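Local coordinates for histidine--tRNA ligase (Staphylococcus aureus, PDB 1QE0), which joins L-histidine to tRNA(His) at the expense of ATP, releasing AMP and diphosphate, and works as a class II synthetase homodimer, at residues A[140-151]-A[302-310]. Residues are numbered along the deposited sequence; the frame is centred on the assembly and turned at random.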
loop_
_atom_site.group_PDB
_atom_site.type_symbol
_atom_site.label_atom_id
_atom_site.label_comp_id
_atom_site.label_asym_id
_atom_site.label_seq_id
_atom_site.Cartn_x
_atom_site.Cartn_y
_atom_site.Cartn_z
ATOM N N ASP A 140 12.684 -4.548 -21.121
ATOM C CA ASP A 140 12.797 -3.108 -21.056
ATOM C C ASP A 140 11.504 -2.526 -21.572
ATOM O O ASP A 140 10.865 -1.724 -20.889
ATOM C CB ASP A 140 13.931 -2.643 -21.961
ATOM C CG ASP A 140 15.280 -2.866 -21.354
ATOM O OD1 ASP A 140 16.095 -1.935 -21.422
ATOM O OD2 ASP A 140 15.528 -3.950 -20.797
ATOM N N ALA A 141 11.103 -2.938 -22.771
ATOM C CA ALA A 141 9.861 -2.439 -23.344
ATOM C C ALA A 141 8.708 -2.651 -22.355
ATOM O O ALA A 141 7.930 -1.728 -22.124
ATOM C CB ALA A 141 9.559 -3.103 -24.679
ATOM N N GLU A 142 8.648 -3.817 -21.709
ATOM C CA GLU A 142 7.570 -4.085 -20.748
ATOM C C GLU A 142 7.545 -3.087 -19.599
ATOM O O GLU A 142 6.446 -2.659 -19.188
ATOM C CB GLU A 142 7.665 -5.486 -20.157
ATOM C CG GLU A 142 6.632 -5.747 -19.084
ATOM C CD GLU A 142 6.890 -7.038 -18.349
ATOM O OE1 GLU A 142 7.599 -6.985 -17.318
ATOM O OE2 GLU A 142 6.389 -8.096 -18.796
ATOM N N VAL A 143 8.728 -2.720 -19.076
ATOM C CA VAL A 143 8.737 -1.768 -17.995
ATOM C C VAL A 143 8.461 -0.371 -18.472
ATOM O O VAL A 143 7.899 0.418 -17.713
ATOM C CB VAL A 143 9.977 -1.794 -17.110
ATOM C CG1 VAL A 143 10.586 -3.181 -17.030
ATOM C CG2 VAL A 143 10.930 -0.736 -17.485
ATOM N N LEU A 144 8.790 -0.063 -19.734
ATOM C CA LEU A 144 8.533 1.298 -20.275
ATOM C C LEU A 144 7.078 1.476 -20.634
ATOM O O LEU A 144 6.519 2.542 -20.439
ATOM C CB LEU A 144 9.373 1.618 -21.498
ATOM C CG LEU A 144 10.864 1.749 -21.234
ATOM C CD1 LEU A 144 11.560 1.801 -22.570
ATOM C CD2 LEU A 144 11.179 2.950 -20.394
ATOM N N ALA A 145 6.471 0.438 -21.182
ATOM C CA ALA A 145 5.069 0.470 -21.523
ATOM C C ALA A 145 4.290 0.614 -20.201
ATOM O O ALA A 145 3.264 1.313 -20.136
ATOM C CB ALA A 145 4.703 -0.808 -22.209
ATOM N N MET A 146 4.805 -0.023 -19.141
ATOM C CA MET A 146 4.189 0.015 -17.808
ATOM C C MET A 146 4.249 1.420 -17.184
ATOM O O MET A 146 3.216 1.953 -16.752
ATOM C CB MET A 146 4.881 -0.999 -16.873
ATOM C CG MET A 146 4.341 -1.027 -15.446
ATOM S SD MET A 146 5.504 -1.783 -14.281
ATOM C CE MET A 146 5.271 -3.419 -14.632
ATOM N N VAL A 147 5.449 2.016 -17.138
ATOM C CA VAL A 147 5.604 3.334 -16.541
ATOM C C VAL A 147 4.672 4.297 -17.266
ATOM O O VAL A 147 4.162 5.229 -16.665
ATOM C CB VAL A 147 7.085 3.809 -16.513
ATOM C CG1 VAL A 147 7.649 3.868 -17.888
ATOM C CG2 VAL A 147 7.201 5.176 -15.863
ATOM N N MET A 148 4.362 4.004 -18.528
ATOM C CA MET A 148 3.460 4.848 -19.294
ATOM C C MET A 148 2.035 4.509 -18.897
ATOM O O MET A 148 1.189 5.391 -18.683
ATOM C CB MET A 148 3.638 4.578 -20.774
ATOM C CG MET A 148 3.366 5.781 -21.609
ATOM S SD MET A 148 4.682 6.956 -21.385
ATOM C CE MET A 148 4.581 7.772 -22.933
ATOM N N HIS A 149 1.774 3.216 -18.775
ATOM C CA HIS A 149 0.465 2.739 -18.413
ATOM C C HIS A 149 0.055 3.296 -17.044
ATOM O O HIS A 149 -1.046 3.828 -16.892
ATOM C CB HIS A 149 0.466 1.214 -18.420
ATOM C CG HIS A 149 -0.882 0.577 -18.395
ATOM N ND1 HIS A 149 -1.099 -0.766 -18.320
ATOM C CD2 HIS A 149 -2.130 1.135 -18.405
ATOM C CE1 HIS A 149 -2.380 -1.036 -18.283
ATOM N NE2 HIS A 149 -3.033 0.104 -18.329
ATOM N N ILE A 150 0.933 3.203 -16.052
ATOM C CA ILE A 150 0.594 3.685 -14.705
ATOM C C ILE A 150 -0.032 5.071 -14.740
ATOM O O ILE A 150 -1.207 5.241 -14.381
ATOM C CB ILE A 150 1.830 3.690 -13.767
ATOM C CG1 ILE A 150 2.145 2.257 -13.350
ATOM C CG2 ILE A 150 1.597 4.577 -12.547
ATOM C CD1 ILE A 150 3.544 2.074 -12.815
ATOM N N TYR A 151 0.741 6.037 -15.236
ATOM C CA TYR A 151 0.316 7.420 -15.317
ATOM C C TYR A 151 -0.868 7.645 -16.231
ATOM O O TYR A 151 -1.757 8.436 -15.911
ATOM C CB TYR A 151 1.472 8.294 -15.723
ATOM C CG TYR A 151 2.498 8.357 -14.664
ATOM C CD1 TYR A 151 2.361 9.225 -13.606
ATOM C CD2 TYR A 151 3.603 7.568 -14.713
ATOM C CE1 TYR A 151 3.314 9.309 -12.615
ATOM C CE2 TYR A 151 4.575 7.636 -13.728
ATOM C CZ TYR A 151 4.424 8.514 -12.684
ATOM O OH TYR A 151 5.403 8.609 -11.721
ATOM N N THR A 302 21.475 -9.189 -14.052
ATOM C CA THR A 302 21.163 -7.957 -14.766
ATOM C C THR A 302 19.796 -7.551 -14.237
ATOM O O THR A 302 19.096 -8.374 -13.656
ATOM C CB THR A 302 21.073 -8.185 -16.305
ATOM O OG1 THR A 302 20.764 -9.562 -16.602
ATOM C CG2 THR A 302 22.366 -7.823 -16.955
ATOM N N GLY A 303 19.404 -6.303 -14.439
ATOM C CA GLY A 303 18.108 -5.872 -13.947
ATOM C C GLY A 303 17.731 -4.464 -14.364
ATOM O O GLY A 303 18.596 -3.664 -14.738
ATOM N N ILE A 304 16.437 -4.168 -14.293
ATOM C CA ILE A 304 15.899 -2.867 -14.654
ATOM C C ILE A 304 14.808 -2.561 -13.657
ATOM O O ILE A 304 14.108 -3.461 -13.182
ATOM C CB ILE A 304 15.264 -2.879 -16.098
ATOM C CG1 ILE A 304 14.762 -1.487 -16.509
ATOM C CG2 ILE A 304 14.147 -3.889 -16.181
ATOM C CD1 ILE A 304 14.115 -1.459 -17.841
ATOM N N GLY A 305 14.645 -1.284 -13.364
ATOM C CA GLY A 305 13.599 -0.876 -12.455
ATOM C C GLY A 305 13.402 0.613 -12.562
ATOM O O GLY A 305 14.090 1.272 -13.352
ATOM N N PHE A 306 12.482 1.130 -11.771
ATOM C CA PHE A 306 12.203 2.539 -11.745
ATOM C C PHE A 306 11.598 2.803 -10.386
ATOM O O PHE A 306 11.375 1.850 -9.630
ATOM C CB PHE A 306 11.245 2.949 -12.874
ATOM C CG PHE A 306 9.867 2.311 -12.823
ATOM C CD1 PHE A 306 8.869 2.837 -12.037
ATOM C CD2 PHE A 306 9.545 1.270 -13.653
ATOM C CE1 PHE A 306 7.581 2.338 -12.085
ATOM C CE2 PHE A 306 8.260 0.764 -13.711
ATOM C CZ PHE A 306 7.286 1.291 -12.939
ATOM N N ALA A 307 11.401 4.077 -10.045
ATOM C CA ALA A 307 10.803 4.480 -8.772
ATOM C C ALA A 307 9.962 5.661 -9.114
ATOM O O ALA A 307 10.299 6.409 -10.004
ATOM C CB ALA A 307 11.833 4.864 -7.780
ATOM N N LEU A 308 8.993 5.938 -8.271
ATOM C CA LEU A 308 8.033 6.967 -8.543
ATOM C C LEU A 308 7.516 7.398 -7.195
ATOM O O LEU A 308 7.512 6.602 -6.255
ATOM C CB LEU A 308 6.966 6.275 -9.387
ATOM C CG LEU A 308 5.453 6.419 -9.500
ATOM C CD1 LEU A 308 5.043 5.376 -10.488
ATOM C CD2 LEU A 308 4.697 6.183 -8.210
ATOM N N SER A 309 7.148 8.668 -7.071
ATOM C CA SER A 309 6.636 9.219 -5.813
ATOM C C SER A 309 5.146 9.363 -5.885
ATOM O O SER A 309 4.641 9.967 -6.839
ATOM C CB SER A 309 7.243 10.599 -5.565
ATOM O OG SER A 309 6.527 11.319 -4.580
ATOM N N ILE A 310 4.449 8.864 -4.867
ATOM C CA ILE A 310 2.991 8.975 -4.844
ATOM C C ILE A 310 2.597 10.434 -4.601
ATOM O O ILE A 310 1.626 10.962 -5.179
ATOM C CB ILE A 310 2.357 8.075 -3.780
ATOM C CG1 ILE A 310 2.659 6.599 -4.087
ATOM C CG2 ILE A 310 0.834 8.301 -3.750
ATOM C CD1 ILE A 310 1.966 6.102 -5.314
#
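Phe306 projects its ring from strand 302-309 against helix 137-153, among Met146, Val147 and Ile150. Its CG sits between the backbone N and the carbonyl carbon (chi1 62°), a torsion that goes with the ring lying against these three side chains. Met146 runs across it at about a right angle; the chain bends at its end and brings SD into the ring plane, 3.8 Å from both CE2 and CZ of Phe306, a Met-aromatic contact made at the edge. Ile150, pointing against Phe306, sets CD1 3.8 Å from CZ of Phe306, also at the ring edge, while CB of Val147 lies over one face, displaced toward the rim. Phe267 of strand 265-272 also packs on Phe306.

Two residues earlier, Ile304, extended at both torsions (chi1 -177°), meets Val143 tip to tip: CG2 of Ile304 is 3.7 Å from CG1 of Val143. CD1 of Ile304 touches CG2 of Val143 and lies 3.8 Å from CA of Asp140. The carboxylate of Asp140 passes beside this methyl but is held by a salt bridge to Arg288 and hydrogen bonds to Tyr234 and Thr265. Farther along, Leu308 fills the angle between Ile150 and Tyr151. Its CD1 lies 4.1 Å from CG2 of Ile150, tip to tip, and 3.9 Å from CZ of Tyr151, whose ring it approaches obliquely.

No hydrogen bond crosses the interface. Ile304, Phe306 and Leu308, alternating along the strand, point toward the helix, whose axis runs 9.1 Å away and nearly parallel at 6°. Strand 302-309 lies between antiparallel strands 123-132 and 280-290, and the buried apolar layer packs helix 137-153 on this antiparallel core of the sheet. The strand leads directly into helix 310-319, a strand-helix unit consistent with motif 3 of the class II aminoacyl-tRNA synthetase catalytic domain.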